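Local coordinates for protein aromatic amino acid aminotransferase I (Candida albicans WO-1, PDB 6HNU) that probably transfers the amino group of aromatic amino acids to 2-oxoglutarate, using pyridoxal 5'-phosphate as cofactor, at residues I213-S225 against N386-L398. Sequence-based numbering, arbitrary orientation.
Sequences ICTGQNPTGSSLS and NPPVAGMFFTVTL. With PLP (pyridoxal-5'-phosphate), chain I.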
loop_
_atom_site.group_PDB
_atom_site.type_symbol
_atom_site.label_atom_id
_atom_site.label_comp_id
_atom_site.label_asym_id
_atom_site.label_seq_id
_atom_site.Cartn_x
_atom_site.Cartn_y
_atom_site.Cartn_z
ATOM N N ILE B 213 10.094 8.082 -17.546
ATOM C CA ILE B 213 10.951 8.482 -16.399
ATOM C C ILE B 213 11.859 9.573 -16.942
ATOM O O ILE B 213 13.020 9.281 -17.292
ATOM C CB ILE B 213 11.702 7.251 -15.865
ATOM C CG1 ILE B 213 10.766 6.057 -15.679
ATOM C CG2 ILE B 213 12.435 7.599 -14.591
ATOM C CD1 ILE B 213 11.447 4.703 -15.675
ATOM N N CYS B 214 11.352 10.806 -17.042
ATOM C CA CYS B 214 11.933 11.752 -17.993
ATOM C C CYS B 214 13.179 12.421 -17.400
ATOM O O CYS B 214 13.934 12.963 -18.188
ATOM C CB CYS B 214 10.887 12.722 -18.502
ATOM S SG CYS B 214 9.873 13.473 -17.217
ATOM N N THR B 215 13.368 12.397 -16.080
ATOM C CA THR B 215 14.541 12.976 -15.383
ATOM C C THR B 215 15.390 11.872 -14.748
ATOM O O THR B 215 14.923 11.213 -13.800
ATOM C CB THR B 215 14.122 14.024 -14.346
ATOM O OG1 THR B 215 13.158 14.883 -14.965
ATOM C CG2 THR B 215 15.301 14.832 -13.856
ATOM N N GLY B 216 16.620 11.670 -15.217
ATOM C CA GLY B 216 17.475 10.612 -14.644
ATOM C C GLY B 216 16.918 9.240 -15.019
ATOM O O GLY B 216 16.817 8.330 -14.122
ATOM N N GLN B 217 16.432 9.147 -16.249
ATOM C CA GLN B 217 15.724 7.986 -16.839
ATOM C C GLN B 217 16.442 6.693 -16.424
ATOM O O GLN B 217 17.664 6.662 -16.452
ATOM C CB GLN B 217 15.702 8.114 -18.350
ATOM C CG GLN B 217 14.637 7.316 -19.085
ATOM C CD GLN B 217 14.964 5.856 -19.337
ATOM O OE1 GLN B 217 16.126 5.444 -19.382
ATOM N NE2 GLN B 217 13.911 5.062 -19.486
ATOM N N ASN B 218 15.678 5.682 -15.989
ATOM C CA ASN B 218 16.209 4.356 -15.597
ATOM C C ASN B 218 15.923 3.408 -16.762
ATOM O O ASN B 218 14.746 3.131 -17.015
ATOM C CB ASN B 218 15.543 3.913 -14.297
ATOM C CG ASN B 218 15.991 2.569 -13.777
ATOM O OD1 ASN B 218 16.915 1.963 -14.308
ATOM N ND2 ASN B 218 15.385 2.123 -12.693
ATOM N N PRO B 219 16.921 2.810 -17.466
ATOM C CA PRO B 219 18.346 2.779 -17.107
ATOM C C PRO B 219 19.344 3.725 -17.799
ATOM O O PRO B 219 20.504 3.662 -17.461
ATOM C CB PRO B 219 18.694 1.371 -17.652
ATOM C CG PRO B 219 17.984 1.320 -18.952
ATOM C CD PRO B 219 16.662 1.959 -18.638
ATOM N N THR B 220 18.901 4.557 -18.731
ATOM C CA THR B 220 19.783 5.280 -19.696
ATOM C C THR B 220 20.534 6.416 -18.994
ATOM O O THR B 220 21.651 6.730 -19.431
ATOM C CB THR B 220 19.029 5.764 -20.927
ATOM O OG1 THR B 220 18.093 6.759 -20.485
ATOM C CG2 THR B 220 18.350 4.637 -21.671
ATOM N N GLY B 221 20.016 6.942 -17.882
ATOM C CA GLY B 221 20.641 8.095 -17.211
ATOM C C GLY B 221 20.423 9.345 -18.046
ATOM O O GLY B 221 20.950 10.415 -17.692
ATOM N N SER B 222 19.592 9.253 -19.081
ATOM C CA SER B 222 19.221 10.385 -19.948
ATOM C C SER B 222 18.196 11.307 -19.234
ATOM O O SER B 222 17.469 10.892 -18.328
ATOM C CB SER B 222 18.714 9.860 -21.292
ATOM O OG SER B 222 17.404 9.350 -21.177
ATOM N N SER B 223 18.092 12.558 -19.617
ATOM C CA SER B 223 16.979 13.419 -19.138
ATOM C C SER B 223 16.422 14.156 -20.338
ATOM O O SER B 223 17.238 14.731 -21.101
ATOM C CB SER B 223 17.418 14.401 -18.053
ATOM O OG SER B 223 18.083 13.783 -16.987
ATOM N N LEU B 224 15.117 14.130 -20.564
ATOM C CA LEU B 224 14.568 14.871 -21.721
ATOM C C LEU B 224 14.793 16.364 -21.518
ATOM O O LEU B 224 14.468 16.898 -20.432
ATOM C CB LEU B 224 13.090 14.564 -21.884
ATOM C CG LEU B 224 12.800 13.152 -22.374
ATOM C CD1 LEU B 224 11.301 12.900 -22.313
ATOM C CD2 LEU B 224 13.315 12.975 -23.793
ATOM N N SER B 225 15.370 17.005 -22.536
ATOM C CA SER B 225 15.547 18.480 -22.604
ATOM C C SER B 225 14.183 19.173 -22.557
ATOM O O SER B 225 13.136 18.562 -22.917
ATOM C CB SER B 225 16.293 18.838 -23.879
ATOM O OG SER B 225 15.421 18.664 -24.993
ATOM N N ASN B 386 27.556 9.386 -22.306
ATOM C CA ASN B 386 26.790 10.654 -22.173
ATOM C C ASN B 386 26.857 10.994 -20.689
ATOM O O ASN B 386 26.319 10.240 -19.887
ATOM C CB ASN B 386 25.364 10.444 -22.707
ATOM C CG ASN B 386 24.407 11.600 -22.465
ATOM O OD1 ASN B 386 24.820 12.747 -22.527
ATOM N ND2 ASN B 386 23.130 11.319 -22.192
ATOM N N PRO B 387 27.542 12.068 -20.240
ATOM C CA PRO B 387 27.521 12.437 -18.826
ATOM C C PRO B 387 26.086 12.815 -18.451
ATOM O O PRO B 387 25.497 13.665 -19.109
ATOM C CB PRO B 387 28.432 13.671 -18.728
ATOM C CG PRO B 387 29.222 13.643 -20.004
ATOM C CD PRO B 387 28.292 13.041 -21.040
ATOM N N PRO B 388 25.465 12.179 -17.435
ATOM C CA PRO B 388 24.116 12.561 -17.016
ATOM C C PRO B 388 24.051 13.991 -16.449
ATOM O O PRO B 388 24.989 14.426 -15.814
ATOM C CB PRO B 388 23.759 11.585 -15.880
ATOM C CG PRO B 388 24.781 10.479 -15.965
ATOM C CD PRO B 388 25.993 11.070 -16.652
ATOM N N VAL B 389 22.947 14.674 -16.717
ATOM C CA VAL B 389 22.549 15.962 -16.063
ATOM C C VAL B 389 21.623 15.708 -14.864
ATOM O O VAL B 389 21.374 16.681 -14.121
ATOM C CB VAL B 389 21.862 16.902 -17.056
ATOM C CG1 VAL B 389 22.747 17.198 -18.273
ATOM C CG2 VAL B 389 20.497 16.385 -17.475
ATOM N N ALA B 390 21.117 14.481 -14.664
ATOM C CA ALA B 390 20.225 14.153 -13.523
ATOM C C ALA B 390 20.256 12.662 -13.231
ATOM O O ALA B 390 20.546 11.875 -14.124
ATOM C CB ALA B 390 18.816 14.617 -13.810
ATOM N N GLY B 391 19.996 12.293 -11.998
ATOM C CA GLY B 391 19.756 10.890 -11.632
ATOM C C GLY B 391 20.930 10.229 -10.947
ATOM O O GLY B 391 21.932 10.920 -10.609
ATOM N N MET B 392 20.794 8.922 -10.706
ATOM C CA MET B 392 21.790 8.124 -9.968
ATOM C C MET B 392 22.546 7.204 -10.931
ATOM O O MET B 392 23.492 6.565 -10.481
ATOM C CB MET B 392 21.155 7.327 -8.827
ATOM C CG MET B 392 20.057 6.380 -9.241
ATOM S SD MET B 392 19.526 5.386 -7.857
ATOM C CE MET B 392 19.286 6.620 -6.585
ATOM N N PHE B 393 22.203 7.206 -12.204
ATOM C CA PHE B 393 22.743 6.212 -13.168
ATOM C C PHE B 393 23.634 6.862 -14.210
ATOM O O PHE B 393 23.400 7.992 -14.670
ATOM C CB PHE B 393 21.600 5.493 -13.876
ATOM C CG PHE B 393 20.690 4.765 -12.920
ATOM C CD1 PHE B 393 21.168 3.727 -12.142
ATOM C CD2 PHE B 393 19.336 5.089 -12.850
ATOM C CE1 PHE B 393 20.315 3.027 -11.294
ATOM C CE2 PHE B 393 18.498 4.390 -11.999
ATOM C CZ PHE B 393 18.991 3.390 -11.203
ATOM N N PHE B 394 24.655 6.104 -14.602
ATOM C CA PHE B 394 25.519 6.408 -15.761
ATOM C C PHE B 394 25.466 5.201 -16.701
ATOM O O PHE B 394 25.129 4.118 -16.257
ATOM C CB PHE B 394 26.951 6.708 -15.298
ATOM C CG PHE B 394 27.711 5.576 -14.668
ATOM C CD1 PHE B 394 28.471 4.718 -15.448
ATOM C CD2 PHE B 394 27.674 5.363 -13.303
ATOM C CE1 PHE B 394 29.162 3.679 -14.861
ATOM C CE2 PHE B 394 28.371 4.322 -12.720
ATOM C CZ PHE B 394 29.116 3.474 -13.505
ATOM N N THR B 395 25.696 5.414 -17.978
ATOM C CA THR B 395 25.816 4.295 -18.942
ATOM C C THR B 395 27.129 4.382 -19.719
ATOM O O THR B 395 27.632 5.500 -19.976
ATOM C CB THR B 395 24.603 4.213 -19.853
ATOM O OG1 THR B 395 24.456 5.451 -20.554
ATOM C CG2 THR B 395 23.379 3.848 -19.049
ATOM N N VAL B 396 27.658 3.197 -20.052
ATOM C CA VAL B 396 28.751 3.049 -21.041
ATOM C C VAL B 396 28.189 2.293 -22.236
ATOM O O VAL B 396 27.674 1.208 -22.010
ATOM C CB VAL B 396 29.929 2.303 -20.427
ATOM C CG1 VAL B 396 31.050 2.170 -21.441
ATOM C CG2 VAL B 396 30.405 2.980 -19.163
ATOM N N THR B 397 28.269 2.867 -23.428
ATOM C CA THR B 397 27.842 2.254 -24.710
ATOM C C THR B 397 29.087 1.613 -25.356
ATOM O O THR B 397 30.210 2.205 -25.236
ATOM C CB THR B 397 27.108 3.292 -25.551
ATOM O OG1 THR B 397 25.879 3.597 -24.891
ATOM C CG2 THR B 397 26.787 2.855 -26.966
ATOM N N LEU B 398 28.941 0.410 -25.924
ATOM C CA LEU B 398 30.051 -0.328 -26.598
ATOM C C LEU B 398 29.584 -0.723 -27.999
ATOM O O LEU B 398 28.408 -1.006 -28.174
ATOM C CB LEU B 398 30.475 -1.560 -25.780
ATOM C CG LEU B 398 30.870 -1.356 -24.318
ATOM C CD1 LEU B 398 31.103 -2.688 -23.614
ATOM C CD2 LEU B 398 32.115 -0.490 -24.173
HETATM N N1 PLP I . 9.777 4.405 -10.499
HETATM C C2 PLP I . 10.991 4.290 -11.043
HETATM C C2A PLP I . 11.153 4.573 -12.495
HETATM C C3 PLP I . 12.093 3.906 -10.282
HETATM O O3 PLP I . 13.293 3.741 -10.917
HETATM C C4 PLP I . 11.908 3.619 -8.914
HETATM C C4A PLP I . 13.043 3.185 -8.103
HETATM C C5 PLP I . 10.635 3.783 -8.351
HETATM C C6 PLP I . 9.608 4.147 -9.184
HETATM C C5A PLP I . 10.350 3.423 -6.914
HETATM O O4P PLP I . 9.577 4.467 -6.261
HETATM P P PLP I . 9.007 4.356 -4.827
HETATM O O1P PLP I . 8.455 5.750 -4.633
HETATM O O2P PLP I . 10.202 4.003 -3.897
HETATM O O3P PLP I . 7.945 3.260 -4.831
HETATM O O HOH W 1 18.200 8.110 -11.914
HETATM O O HOH W 2 23.754 8.250 -19.621
HETATM O O HOH W 3 20.678 13.034 -17.809
#
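The F393 ring meets N218 obliquely, CE2 lying 3.6 Å from N218 CG, with amide and ring planes 30° apart. M392 CG covers one ring face over its centre, and the G216 carbonyl oxygen lies at the ring edge. With chi1 at 180°, CG of N218 points opposite the backbone N, which carries the amide past F393 CE2 to the cofactor. There ND2 donates to PLP O3 at 3.2 Å, nearly straight at 165°. OD1 accepts from R463, so each end of the amide has a partner, which limits its rotation. N218 also touches the bound phenylalanine.

Farther from the cofactor, G216 CA is 3.8 Å from G391 CA; with no side chain on either residue, the backbones meet directly. A390 CB packs against T215 CG2 and S223 OG. The S223 OG atom also accepts from G216 N. T395 CG2 lies 3.3 Å from P219 O; the N218-P219 peptide is cis.

One water links G216 O to M392 N. Another receives from V389 N, donates to G221 O and hydrogen-bonds S223 OG. Direct contact is mostly van der Waals packing, much of it carbon against oxygen, while the bond to O3 would probably stabilise a phenolate form of the cofactor, as in related aminotransferases.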